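Local coordinates for protein aminopeptidase (Aneurinibacillus sp. AM-1, PDB 5IB9) that probably removes residues from the N termini of peptides as a zinc-dependent aminopeptidase of the M28 family that carries a protease-associated domain, at residues A[97-101]-A[110-114]; A[294-298]-A[322-326]; A[337-342]-A[412-416]. All coordinates share one frame; numbering follows the deposited sequence.

Interaction 1. Residues A[97-101]-A[110-114]; sequences LVYVG and GKDLN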
ATOM      1  N   LEU A  97     -17.981   7.065  33.375  1.00 21.34           N
ATOM      2  CA  LEU A  97     -18.439   7.454  32.007  1.00 20.16           C
ATOM      3  C   LEU A  97     -18.495   8.942  31.848  1.00 20.29           C
ATOM      4  O   LEU A  97     -19.127   9.631  32.652  1.00 21.45           O
ATOM      5  CB  LEU A  97     -19.797   6.761  31.763  1.00 19.67           C
ATOM      6  CG  LEU A  97     -20.363   6.961  30.358  1.00 19.78           C
ATOM      7  CD1 LEU A  97     -19.529   6.064  29.403  1.00 23.46           C
ATOM      8  CD2 LEU A  97     -21.879   6.575  30.345  1.00 24.20           C
ATOM      9  N   VAL A  98     -17.867   9.467  30.788  1.00 18.68           N
ATOM     10  CA  VAL A  98     -17.721  10.905  30.575  1.00 20.28           C
ATOM     11  C   VAL A  98     -18.213  11.214  29.184  1.00 22.57           C
ATOM     12  O   VAL A  98     -17.672  10.658  28.183  1.00 21.30           O
ATOM     13  CB  VAL A  98     -16.231  11.430  30.697  1.00 20.69           C
ATOM     14  CG1 VAL A  98     -16.190  12.939  30.559  1.00 22.81           C
ATOM     15  CG2 VAL A  98     -15.632  10.987  32.021  1.00 25.74           C
ATOM     16  N   TYR A  99     -19.202  12.094  29.132  1.00 22.06           N
ATOM     17  CA  TYR A  99     -19.742  12.579  27.845  1.00 26.11           C
ATOM     18  C   TYR A  99     -18.823  13.588  27.210  1.00 28.17           C
ATOM     19  O   TYR A  99     -18.476  14.618  27.811  1.00 27.31           O
ATOM     20  CB  TYR A  99     -21.126  13.176  28.053  1.00 26.74           C
ATOM     21  CG  TYR A  99     -21.731  13.862  26.858  1.00 29.65           C
ATOM     22  CD1 TYR A  99     -21.987  13.145  25.667  1.00 32.63           C
ATOM     23  CD2 TYR A  99     -22.014  15.221  26.897  1.00 35.03           C
ATOM     24  CE1 TYR A  99     -22.556  13.765  24.547  1.00 34.76           C
ATOM     25  CE2 TYR A  99     -22.593  15.864  25.798  1.00 38.38           C
ATOM     26  CZ  TYR A  99     -22.866  15.123  24.627  1.00 40.03           C
ATOM     27  OH  TYR A  99     -23.430  15.774  23.562  1.00 44.18           O
ATOM     28  N   VAL A 100     -18.406  13.302  25.966  1.00 29.70           N
ATOM     29  CA  VAL A 100     -17.500  14.234  25.287  1.00 30.90           C
ATOM     30  C   VAL A 100     -18.042  14.685  23.942  1.00 33.44           C
ATOM     31  O   VAL A 100     -17.261  14.904  23.011  1.00 33.46           O
ATOM     32  CB  VAL A 100     -16.072  13.699  25.114  1.00 30.88           C
ATOM     33  CG1 VAL A 100     -15.392  13.493  26.483  1.00 28.80           C
ATOM     34  CG2 VAL A 100     -16.092  12.418  24.291  1.00 28.09           C
ATOM     35  N   GLY A 101     -19.365  14.808  23.835  1.00 34.28           N
ATOM     36  CA  GLY A 101     -19.937  15.438  22.637  1.00 37.47           C
ATOM     37  C   GLY A 101     -19.718  14.554  21.434  1.00 38.81           C
ATOM     38  O   GLY A 101     -19.955  13.359  21.512  1.00 39.63           O
ATOM     39  N   GLY A 110     -10.724  19.599  26.774  1.00 62.13           N
ATOM     40  CA  GLY A 110     -11.141  20.147  28.071  1.00 61.88           C
ATOM     41  C   GLY A 110     -11.459  19.162  29.197  1.00 61.29           C
ATOM     42  O   GLY A 110     -11.394  19.529  30.387  1.00 61.84           O
ATOM     43  N   LYS A 111     -11.799  17.919  28.838  1.00 60.07           N
ATOM     44  CA  LYS A 111     -12.245  16.928  29.831  1.00 58.40           C
ATOM     45  C   LYS A 111     -11.142  16.016  30.359  1.00 56.88           C
ATOM     46  O   LYS A 111     -10.084  15.832  29.722  1.00 57.20           O
ATOM     47  CB  LYS A 111     -13.409  16.088  29.294  1.00 58.69           C
ATOM     48  CG  LYS A 111     -14.770  16.748  29.394  1.00 60.28           C
ATOM     49  CD  LYS A 111     -15.181  17.341  28.055  1.00 63.21           C
ATOM     50  CE  LYS A 111     -16.259  18.409  28.223  1.00 64.86           C
ATOM     51  NZ  LYS A 111     -17.131  18.521  27.016  1.00 65.85           N
ATOM     52  N   ASP A 112     -11.397  15.445  31.532  1.00 54.27           N
ATOM     53  CA  ASP A 112     -10.489  14.451  32.106  1.00 52.37           C
ATOM     54  C   ASP A 112     -10.959  13.012  31.808  1.00 49.71           C
ATOM     55  O   ASP A 112     -11.958  12.526  32.388  1.00 49.11           O
ATOM     56  CB  ASP A 112     -10.297  14.682  33.614  1.00 52.90           C
ATOM     57  CG  ASP A 112      -9.430  13.607  34.278  1.00 56.15           C
ATOM     58  OD1 ASP A 112      -9.658  13.343  35.484  1.00 58.35           O
ATOM     59  OD2 ASP A 112      -8.523  13.033  33.604  1.00 59.25           O
ATOM     60  N   LEU A 113     -10.237  12.348  30.901  1.00 45.91           N
ATOM     61  CA  LEU A 113     -10.603  11.011  30.428  1.00 42.10           C
ATOM     62  C   LEU A 113      -9.698   9.917  30.912  1.00 39.91           C
ATOM     63  O   LEU A 113     -10.008   8.752  30.720  1.00 37.45           O
ATOM     64  CB  LEU A 113     -10.654  10.974  28.894  1.00 41.98           C
ATOM     65  CG  LEU A 113     -11.613  11.937  28.206  1.00 40.87           C
ATOM     66  CD1 LEU A 113     -11.601  11.738  26.717  1.00 42.00           C
ATOM     67  CD2 LEU A 113     -12.992  11.680  28.725  1.00 43.00           C
ATOM     68  N   ASN A 114      -8.574  10.269  31.546  1.00 38.48           N
ATOM     69  CA  ASN A 114      -7.584   9.253  31.837  1.00 36.72           C
ATOM     70  C   ASN A 114      -8.163   8.148  32.723  1.00 35.39           C
ATOM     71  O   ASN A 114      -8.640   8.402  33.841  1.00 34.71           O
ATOM     72  CB  ASN A 114      -6.295   9.886  32.424  1.00 38.37           C
ATOM     73  CG  ASN A 114      -5.261   8.828  32.902  1.00 40.68           C
ATOM     74  OD1 ASN A 114      -4.807   7.943  32.142  1.00 47.88           O
ATOM     75  ND2 ASN A 114      -4.897   8.920  34.187  1.00 48.82           N
TER

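Interaction 2. Residues A[294-298]-A[322-326]; sequences TIGMF and RVTDL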
ATOM      1  N   THR A 294      -6.271   6.257 -19.469  1.00 10.45           N
ATOM      2  CA  THR A 294      -7.551   5.612 -19.105  1.00 10.64           C
ATOM      3  C   THR A 294      -8.660   6.651 -19.172  1.00 10.43           C
ATOM      4  O   THR A 294      -8.761   7.615 -18.376  1.00 12.70           O
ATOM      5  CB  THR A 294      -7.392   5.065 -17.670  1.00  8.98           C
ATOM      6  OG1 THR A 294      -6.443   4.025 -17.653  1.00 11.93           O
ATOM      7  CG2 THR A 294      -8.780   4.338 -17.335  1.00 12.63           C
ATOM      8  N   ILE A 295      -9.484   6.471 -20.210  1.00 12.10           N
ATOM      9  CA  ILE A 295     -10.522   7.430 -20.506  1.00 11.10           C
ATOM     10  C   ILE A 295     -11.807   7.262 -19.721  1.00 12.53           C
ATOM     11  O   ILE A 295     -12.617   8.180 -19.648  1.00 12.15           O
ATOM     12  CB  ILE A 295     -10.858   7.521 -21.997  1.00 11.36           C
ATOM     13  CG1 ILE A 295     -11.425   6.198 -22.429  1.00 11.80           C
ATOM     14  CG2 ILE A 295      -9.554   7.921 -22.892  1.00 13.49           C
ATOM     15  CD1 ILE A 295     -11.949   6.299 -23.982  1.00 18.25           C
ATOM     16  N   GLY A 296     -11.911   6.122 -19.050  1.00 11.96           N
ATOM     17  CA  GLY A 296     -13.091   5.937 -18.220  1.00 10.64           C
ATOM     18  C   GLY A 296     -12.999   4.614 -17.435  1.00  9.44           C
ATOM     19  O   GLY A 296     -12.419   3.622 -17.920  1.00  9.53           O
ATOM     20  N   MET A 297     -13.614   4.628 -16.268  1.00  8.85           N
ATOM     21  CA  MET A 297     -13.727   3.437 -15.453  1.00  8.29           C
ATOM     22  C   MET A 297     -15.206   3.347 -15.077  1.00  8.49           C
ATOM     23  O   MET A 297     -15.811   4.273 -14.507  1.00 10.41           O
ATOM     24  CB  MET A 297     -12.827   3.490 -14.166  1.00 10.83           C
ATOM     25  CG  MET A 297     -12.821   2.180 -13.298  1.00  9.32           C
ATOM     26  SD  MET A 297     -14.183   2.195 -12.163  1.00 11.56           S
ATOM     27  CE  MET A 297     -13.996   0.503 -11.590  1.00 12.83           C
ATOM     28  N   PHE A 298     -15.814   2.227 -15.494  1.00  8.71           N
ATOM     29  CA  PHE A 298     -17.243   1.849 -15.225  1.00  9.35           C
ATOM     30  C   PHE A 298     -17.270   0.867 -14.101  1.00 11.62           C
ATOM     31  O   PHE A 298     -16.761  -0.218 -14.230  1.00 13.08           O
ATOM     32  CB  PHE A 298     -17.881   1.231 -16.448  1.00 11.91           C
ATOM     33  CG  PHE A 298     -17.990   2.143 -17.645  1.00  9.49           C
ATOM     34  CD1 PHE A 298     -19.301   2.533 -18.073  1.00 11.04           C
ATOM     35  CD2 PHE A 298     -16.884   2.587 -18.379  1.00  9.75           C
ATOM     36  CE1 PHE A 298     -19.438   3.343 -19.179  1.00 13.42           C
ATOM     37  CE2 PHE A 298     -17.049   3.424 -19.507  1.00 11.34           C
ATOM     38  CZ  PHE A 298     -18.309   3.791 -19.909  1.00 12.99           C
ATOM     39  N   ARG A 322     -16.736  11.798 -18.513  1.00 12.07           N
ATOM     40  CA  ARG A 322     -16.889  11.057 -19.750  1.00 12.67           C
ATOM     41  C   ARG A 322     -17.677   9.749 -19.560  1.00 12.49           C
ATOM     42  O   ARG A 322     -18.398   9.348 -20.416  1.00 12.20           O
ATOM     43  CB  ARG A 322     -15.521  10.797 -20.350  1.00 11.75           C
ATOM     44  CG  ARG A 322     -15.576   9.999 -21.725  1.00 14.18           C
ATOM     45  CD  ARG A 322     -14.232   9.669 -22.293  1.00 15.60           C
ATOM     46  NE  ARG A 322     -13.478  10.863 -22.617  1.00 14.58           N
ATOM     47  CZ  ARG A 322     -12.455  11.292 -21.936  1.00 15.22           C
ATOM     48  NH1 ARG A 322     -12.016  10.667 -20.875  1.00 15.26           N
ATOM     49  NH2 ARG A 322     -11.893  12.381 -22.320  1.00 20.88           N
ATOM     50  N   VAL A 323     -17.529   9.138 -18.394  1.00 10.30           N
ATOM     51  CA  VAL A 323     -18.258   7.855 -18.210  1.00  9.36           C
ATOM     52  C   VAL A 323     -19.774   8.165 -18.098  1.00 10.74           C
ATOM     53  O   VAL A 323     -20.609   7.412 -18.643  1.00 10.97           O
ATOM     54  CB  VAL A 323     -17.757   7.165 -16.915  1.00 10.02           C
ATOM     55  CG1 VAL A 323     -18.605   5.898 -16.571  1.00 10.47           C
ATOM     56  CG2 VAL A 323     -16.342   6.693 -17.114  1.00 10.95           C
ATOM     57  N   THR A 324     -20.161   9.180 -17.332  1.00  9.02           N
ATOM     58  CA  THR A 324     -21.601   9.474 -17.252  1.00 11.11           C
ATOM     59  C   THR A 324     -22.103   9.991 -18.601  1.00 10.86           C
ATOM     60  O   THR A 324     -23.295   9.713 -18.955  1.00 10.69           O
ATOM     61  CB  THR A 324     -22.041  10.423 -16.133  1.00 10.96           C
ATOM     62  OG1 THR A 324     -21.453  11.733 -16.384  1.00 11.35           O
ATOM     63  CG2 THR A 324     -21.576   9.879 -14.798  1.00 13.49           C
ATOM     64  N   ASP A 325     -21.273  10.679 -19.395  1.00 11.68           N
ATOM     65  CA  ASP A 325     -21.736  11.078 -20.744  1.00 13.14           C
ATOM     66  C   ASP A 325     -22.024   9.874 -21.625  1.00 11.93           C
ATOM     67  O   ASP A 325     -23.014   9.844 -22.399  1.00 11.92           O
ATOM     68  CB  ASP A 325     -20.687  11.985 -21.420  1.00 12.30           C
ATOM     69  CG  ASP A 325     -20.592  13.338 -20.829  1.00 18.94           C
ATOM     70  OD1 ASP A 325     -21.475  13.814 -20.135  1.00 15.71           O
ATOM     71  OD2 ASP A 325     -19.547  13.995 -21.132  1.00 18.72           O
ATOM     72  N   LEU A 326     -21.144   8.843 -21.561  1.00 11.73           N
ATOM     73  CA  LEU A 326     -21.310   7.655 -22.424  1.00 11.37           C
ATOM     74  C   LEU A 326     -22.533   6.837 -21.902  1.00 10.50           C
ATOM     75  O   LEU A 326     -23.277   6.339 -22.727  1.00 11.85           O
ATOM     76  CB  LEU A 326     -20.068   6.756 -22.383  1.00 11.71           C
ATOM     77  CG  LEU A 326     -18.900   7.318 -23.219  1.00 13.03           C
ATOM     78  CD1 LEU A 326     -17.554   6.583 -22.754  1.00 11.83           C
ATOM     79  CD2 LEU A 326     -19.158   7.305 -24.783  1.00 12.72           C
TER

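Interaction 3. Residues A[337-342]-A[412-416]; sequences VLPYGQ and YPRRN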
ATOM      1  N   VAL A 337     -34.042   8.318 -20.159  1.00 16.36           N
ATOM      2  CA  VAL A 337     -33.173   9.241 -19.418  1.00 17.03           C
ATOM      3  C   VAL A 337     -32.523   8.552 -18.252  1.00 14.12           C
ATOM      4  O   VAL A 337     -33.160   7.863 -17.454  1.00 18.33           O
ATOM      5  CB  VAL A 337     -34.078  10.340 -18.845  1.00 17.79           C
ATOM      6  CG1 VAL A 337     -33.239  11.192 -17.880  1.00 19.10           C
ATOM      7  CG2 VAL A 337     -34.640  11.164 -19.944  1.00 21.99           C
ATOM      8  N   LEU A 338     -31.185   8.646 -18.205  1.00 14.38           N
ATOM      9  CA  LEU A 338     -30.399   8.097 -17.103  1.00 13.15           C
ATOM     10  C   LEU A 338     -29.807   9.177 -16.270  1.00 13.53           C
ATOM     11  O   LEU A 338     -28.881   9.838 -16.678  1.00 14.56           O
ATOM     12  CB  LEU A 338     -29.290   7.136 -17.656  1.00 13.91           C
ATOM     13  CG  LEU A 338     -28.390   6.437 -16.635  1.00 14.06           C
ATOM     14  CD1 LEU A 338     -29.296   5.635 -15.748  1.00 17.33           C
ATOM     15  CD2 LEU A 338     -27.455   5.425 -17.413  1.00 14.48           C
ATOM     16  N   PRO A 339     -30.302   9.332 -15.071  1.00 13.04           N
ATOM     17  CA  PRO A 339     -29.816  10.379 -14.209  1.00 13.44           C
ATOM     18  C   PRO A 339     -28.421  10.105 -13.604  1.00 14.61           C
ATOM     19  O   PRO A 339     -27.911   8.939 -13.604  1.00 12.94           O
ATOM     20  CB  PRO A 339     -30.833  10.396 -13.069  1.00 16.79           C
ATOM     21  CG  PRO A 339     -31.954   9.722 -13.477  1.00 18.83           C
ATOM     22  CD  PRO A 339     -31.367   8.584 -14.427  1.00 15.14           C
ATOM     23  N   TYR A 340     -27.772  11.140 -13.094  1.00 14.98           N
ATOM     24  CA  TYR A 340     -26.562  10.904 -12.295  1.00 14.62           C
ATOM     25  C   TYR A 340     -26.742  11.469 -10.890  1.00 14.75           C
ATOM     26  O   TYR A 340     -27.643  12.323 -10.677  1.00 16.94           O
ATOM     27  CB  TYR A 340     -25.287  11.486 -12.970  1.00 14.96           C
ATOM     28  CG  TYR A 340     -25.244  13.020 -13.007  1.00 13.84           C
ATOM     29  CD1 TYR A 340     -24.250  13.684 -12.283  1.00 20.01           C
ATOM     30  CD2 TYR A 340     -26.153  13.714 -13.797  1.00 16.11           C
ATOM     31  CE1 TYR A 340     -24.189  15.135 -12.338  1.00 19.41           C
ATOM     32  CE2 TYR A 340     -26.110  15.177 -13.839  1.00 18.80           C
ATOM     33  CZ  TYR A 340     -25.144  15.800 -13.106  1.00 23.42           C
ATOM     34  OH  TYR A 340     -25.026  17.182 -13.113  1.00 24.71           O
ATOM     35  N   GLY A 341     -25.836  11.146  -9.979  1.00 15.05           N
ATOM     36  CA  GLY A 341     -25.829  11.763  -8.669  1.00 15.55           C
ATOM     37  C   GLY A 341     -24.438  11.696  -8.054  1.00 15.88           C
ATOM     38  O   GLY A 341     -23.469  11.310  -8.704  1.00 15.04           O
ATOM     39  N   GLN A 342     -24.368  11.969  -6.725  1.00 16.46           N
ATOM     40  CA  GLN A 342     -23.100  11.966  -6.012  1.00 16.33           C
ATOM     41  C   GLN A 342     -23.098  10.828  -5.042  1.00 17.17           C
ATOM     42  O   GLN A 342     -23.931  10.802  -4.134  1.00 18.31           O
ATOM     43  CB  GLN A 342     -22.960  13.286  -5.196  1.00 18.87           C
ATOM     44  CG  GLN A 342     -21.610  13.314  -4.506  1.00 17.38           C
ATOM     45  CD  GLN A 342     -21.230  14.706  -3.999  1.00 27.82           C
ATOM     46  OE1 GLN A 342     -22.109  15.532  -3.785  1.00 34.11           O
ATOM     47  NE2 GLN A 342     -19.956  14.960  -3.787  1.00 27.56           N
ATOM     48  N   TYR A 412     -28.956  15.294 -19.280  1.00 18.50           N
ATOM     49  CA  TYR A 412     -29.497  14.353 -18.382  1.00 15.30           C
ATOM     50  C   TYR A 412     -29.388  14.933 -16.989  1.00 15.39           C
ATOM     51  O   TYR A 412     -28.451  15.688 -16.733  1.00 18.43           O
ATOM     52  CB  TYR A 412     -28.727  12.991 -18.596  1.00 16.24           C
ATOM     53  CG  TYR A 412     -27.187  13.066 -18.423  1.00 13.39           C
ATOM     54  CD1 TYR A 412     -26.382  13.545 -19.469  1.00 14.97           C
ATOM     55  CD2 TYR A 412     -26.575  12.607 -17.271  1.00 15.15           C
ATOM     56  CE1 TYR A 412     -24.960  13.533 -19.384  1.00 13.88           C
ATOM     57  CE2 TYR A 412     -25.126  12.633 -17.164  1.00 16.65           C
ATOM     58  CZ  TYR A 412     -24.395  13.042 -18.201  1.00 13.20           C
ATOM     59  OH  TYR A 412     -23.014  13.086 -18.068  1.00 15.02           O
ATOM     60  N   PRO A 413     -30.299  14.589 -16.056  1.00 15.81           N
ATOM     61  CA  PRO A 413     -30.472  15.325 -14.793  1.00 17.43           C
ATOM     62  C   PRO A 413     -29.696  14.787 -13.652  1.00 19.41           C
ATOM     63  O   PRO A 413     -29.374  13.592 -13.648  1.00 17.63           O
ATOM     64  CB  PRO A 413     -31.953  15.110 -14.492  1.00 18.47           C
ATOM     65  CG  PRO A 413     -32.239  13.703 -15.008  1.00 19.54           C
ATOM     66  CD  PRO A 413     -31.451  13.663 -16.276  1.00 18.37           C
ATOM     67  N   ARG A 414     -29.338  15.651 -12.707  1.00 20.71           N
ATOM     68  CA  ARG A 414     -28.816  15.229 -11.457  1.00 23.80           C
ATOM     69  C   ARG A 414     -29.948  14.883 -10.570  1.00 27.08           C
ATOM     70  O   ARG A 414     -30.936  15.629 -10.502  1.00 27.47           O
ATOM     71  CB  ARG A 414     -27.990  16.364 -10.844  1.00 23.70           C
ATOM     72  CG  ARG A 414     -27.101  16.002  -9.628  1.00 27.24           C
ATOM     73  CD  ARG A 414     -26.015  17.123  -9.564  1.00 32.55           C
ATOM     74  NE  ARG A 414     -25.008  17.012  -8.501  1.00 35.74           N
ATOM     75  CZ  ARG A 414     -25.285  16.881  -7.211  1.00 36.27           C
ATOM     76  NH1 ARG A 414     -26.555  16.780  -6.814  1.00 41.83           N
ATOM     77  NH2 ARG A 414     -24.300  16.838  -6.307  1.00 33.35           N
ATOM     78  N   ARG A 415     -29.847  13.756  -9.875  1.00 28.29           N
ATOM     79  CA  ARG A 415     -30.908  13.307  -8.989  1.00 34.37           C
ATOM     80  C   ARG A 415     -30.342  12.947  -7.645  1.00 35.97           C
ATOM     81  O   ARG A 415     -29.305  12.290  -7.580  1.00 35.90           O
ATOM     82  CB  ARG A 415     -31.714  12.173  -9.594  1.00 34.82           C
ATOM     83  CG  ARG A 415     -32.854  12.761 -10.425  1.00 40.24           C
ATOM     84  CD  ARG A 415     -33.880  11.774 -10.943  1.00 44.97           C
ATOM     85  NE  ARG A 415     -34.421  12.262 -12.228  1.00 48.18           N
ATOM     86  CZ  ARG A 415     -35.065  11.489 -13.108  1.00 51.89           C
ATOM     87  NH1 ARG A 415     -35.245  10.201 -12.825  1.00 53.44           N
ATOM     88  NH2 ARG A 415     -35.537  11.983 -14.265  1.00 52.35           N
ATOM     89  N   ASN A 416     -31.009  13.395  -6.572  1.00 39.13           N
ATOM     90  CA  ASN A 416     -30.549  13.192  -5.165  1.00 42.32           C
ATOM     91  C   ASN A 416     -31.385  12.181  -4.380  1.00 42.38           C
ATOM     92  O   ASN A 416     -31.075  10.977  -4.379  1.00 44.70           O
ATOM     93  CB  ASN A 416     -30.491  14.530  -4.408  1.00 42.81           C
ATOM     94  CG  ASN A 416     -29.805  15.633  -5.214  1.00 48.29           C
ATOM     95  OD1 ASN A 416     -30.208  16.800  -5.165  1.00 53.42           O
ATOM     96  ND2 ASN A 416     -28.763  15.260  -5.976  1.00 53.73           N
TER
HETATM   97  O   HOH W   1     -35.291   8.639 -15.890  1.00 27.29           O
HETATM   98  O   HOH W   2     -26.556  13.574  -5.709  1.00 35.43           O
HETATM   99  O   HOH W   3     -27.160  11.855  -5.332  1.00 38.39           O

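Interaction 1. Residues A[97-101]-A[110-114]
Leu113 sets its CD2 methyl against Val98 and Val100 at once, lying 3.8 Å from Val98 CB and equally far from Val100 CG1. The two leucine encounters differ in direction: Val100 and Leu113 reach toward each other tip to tip, whereas Leu113 passes Val98 at a slant. The CG2 methyl of Val98 faces the backbone of 110-114 and comes to 4.0 Å from Asp112 O. Lys111 contributes mainly its methylenes. Its CG lies 4.2 Å from Val98 CG1, and a bend in the chain at chi2 (100°) carries the following methylenes past Val100 in the opposite sense, CD coming to 4.2 Å from Val100 CG1. The ammonium ends near the strand's end without bonding to it, Lys111 NZ standing 4.2 Å from Tyr99 O.

Further out, backbone hydrogen bonds from Val98 to Ile117 and Leu119, and from Val100 to Leu119, join strand 91-99 to the parallel strand 117-121 of the PA domain. The loop 110-114 leads from helix 105-109 into that second strand, and Val100 also packs on Ala118 and Ile120. Tyr99 points away from the loop and rests on helix 171-182. Asn114, at the end of the loop segment, packs on Asn114 of the second subunit.

Apart from the distant approach of the Lys111 ammonium to Tyr99 O, the meetings are of carbon with carbon or of a methyl with a carbonyl oxygen, so the loop is held here by shape and dispersion: Leu113 is buried against the valines, while the charged residues Lys111 and Asp112 remain exposed.

Interaction 2. Residues A[294-298]-A[322-326]
Arg322, at the start of helix 322-334, grips the backbone of the strand at Ile295. Its NH1 donates to Ile295 O over 2.8 Å with an N-H...O angle of 156°, meeting a lone pair in the carbonyl plane, while the oxygen lies in the guanidinium plane. The arginine chain runs extended to CD, which lies 3.4 Å from Ile295 O, and a bend at chi3 (-63°) then turns the guanidinium back to this oxygen. The isoleucine covers the guanidinium as well, with CG2 over one face and CB 3.5 Å from Arg322 NH1. Arg322 also touches Pro357, in the loop leading to strand 358-364.

Val323 uses both its methyls. CG2 presses on the strand backbone, 3.5 Å from Gly296 CA and near Met297 N; a side chain at Gly296 would point into this methyl and collide with it. CG1 stands almost directly above the centre of the Phe298 ring, 3.7 Å from the centroid, in a CH-pi contact. The axes of the short helix and strand segments approach to 8.1 Å, at 66°. The helix lies across strands 294-300 and 358-364, in a parallel run that 222-228 continues, as part of the alpha/beta M28 zinc exopeptidase fold. Met297 points away from the helix, and the strand runs on toward Asp301, a ligand of one of the two active-site zinc ions.

One turn after Arg322, Leu326 returns to the interface: its N binds Arg322 O, and its CD1 sits at the rim of the Phe298 ring, near the ring plane and 4.1 Å from CZ, the two side chains crossing at about a right angle. Ala395 of helix 382-400 packs on both Leu326 and Phe298.

Interaction 3. Residues A[337-342]-A[412-416]
Tyr340 and Arg414 form a single parallel beta bridge, in which Tyr340 N donates to Pro413 O at 3.0 Å and Arg415 N donates to Tyr340 O at 2.7 Å, the end-to-end directions of the two segments being 48° apart. Tyr340 CG lies between its own N and carbonyl carbon (chi1 69°), which brings the ring against Tyr412, Pro413 and Arg414. Arg414 lays its hydrocarbon chain over one face of that ring, CB being 4.1 Å from the centroid in a CH-pi contact. The guanidinium stands nearly perpendicular to the ring and does not stack on it; its NE is bonded to Gly318 O. Tyr412 comes to the same ring obliquely, with Tyr412 CD2 3.7 Å from Tyr340 CD2. Were Tyr340 replaced by an alanine, a gap would probably open beside Tyr412 and the Arg414 methylenes would lose the face they lie on.

Beyond the bridge, Pro339 CG lies over one face of the Arg415 guanidinium, 3.4 Å from NH1. Val337 CG1 is tightly packed on Pro413 CD at 3.4 Å. Leu338 O is buried beside Tyr412 CD2 and has no hydrogen-bonding partner.

Strand 340-342 thus has a neighbour along each edge: Gly341 pairs with Met313 and Thr315 of the parallel strand 310-315, while the C-terminal tail runs along the other edge. Leu338 and Tyr412 reach helix 322-334, touching Ser331 and Ala328 respectively, and Tyr412 OH is hydrogen-bonded to Thr324 and Asp325 of that helix.

Overall arrangement
From the N terminus, interaction 1 comes first, closing the short excursion through helix 105-109 inside the PA domain. It lies apart from the others, its centre about 48 Å from that of interaction 2 and about 44 Å from that of interaction 3. The chain then enters the M28 peptidase part, where interaction 2 closes the loop that includes strand 310-315 and joins a core strand to helix 322-334. Interaction 3 opens just after that helix and closes about 70 residues later, tying the C-terminal tail to strand 340-342. The three follow in series, neither nested nor crossed. Interactions 2 and 3 touch through the hydroxyl of Tyr412, so the tail is anchored to the same helix that packs on strand 294-300.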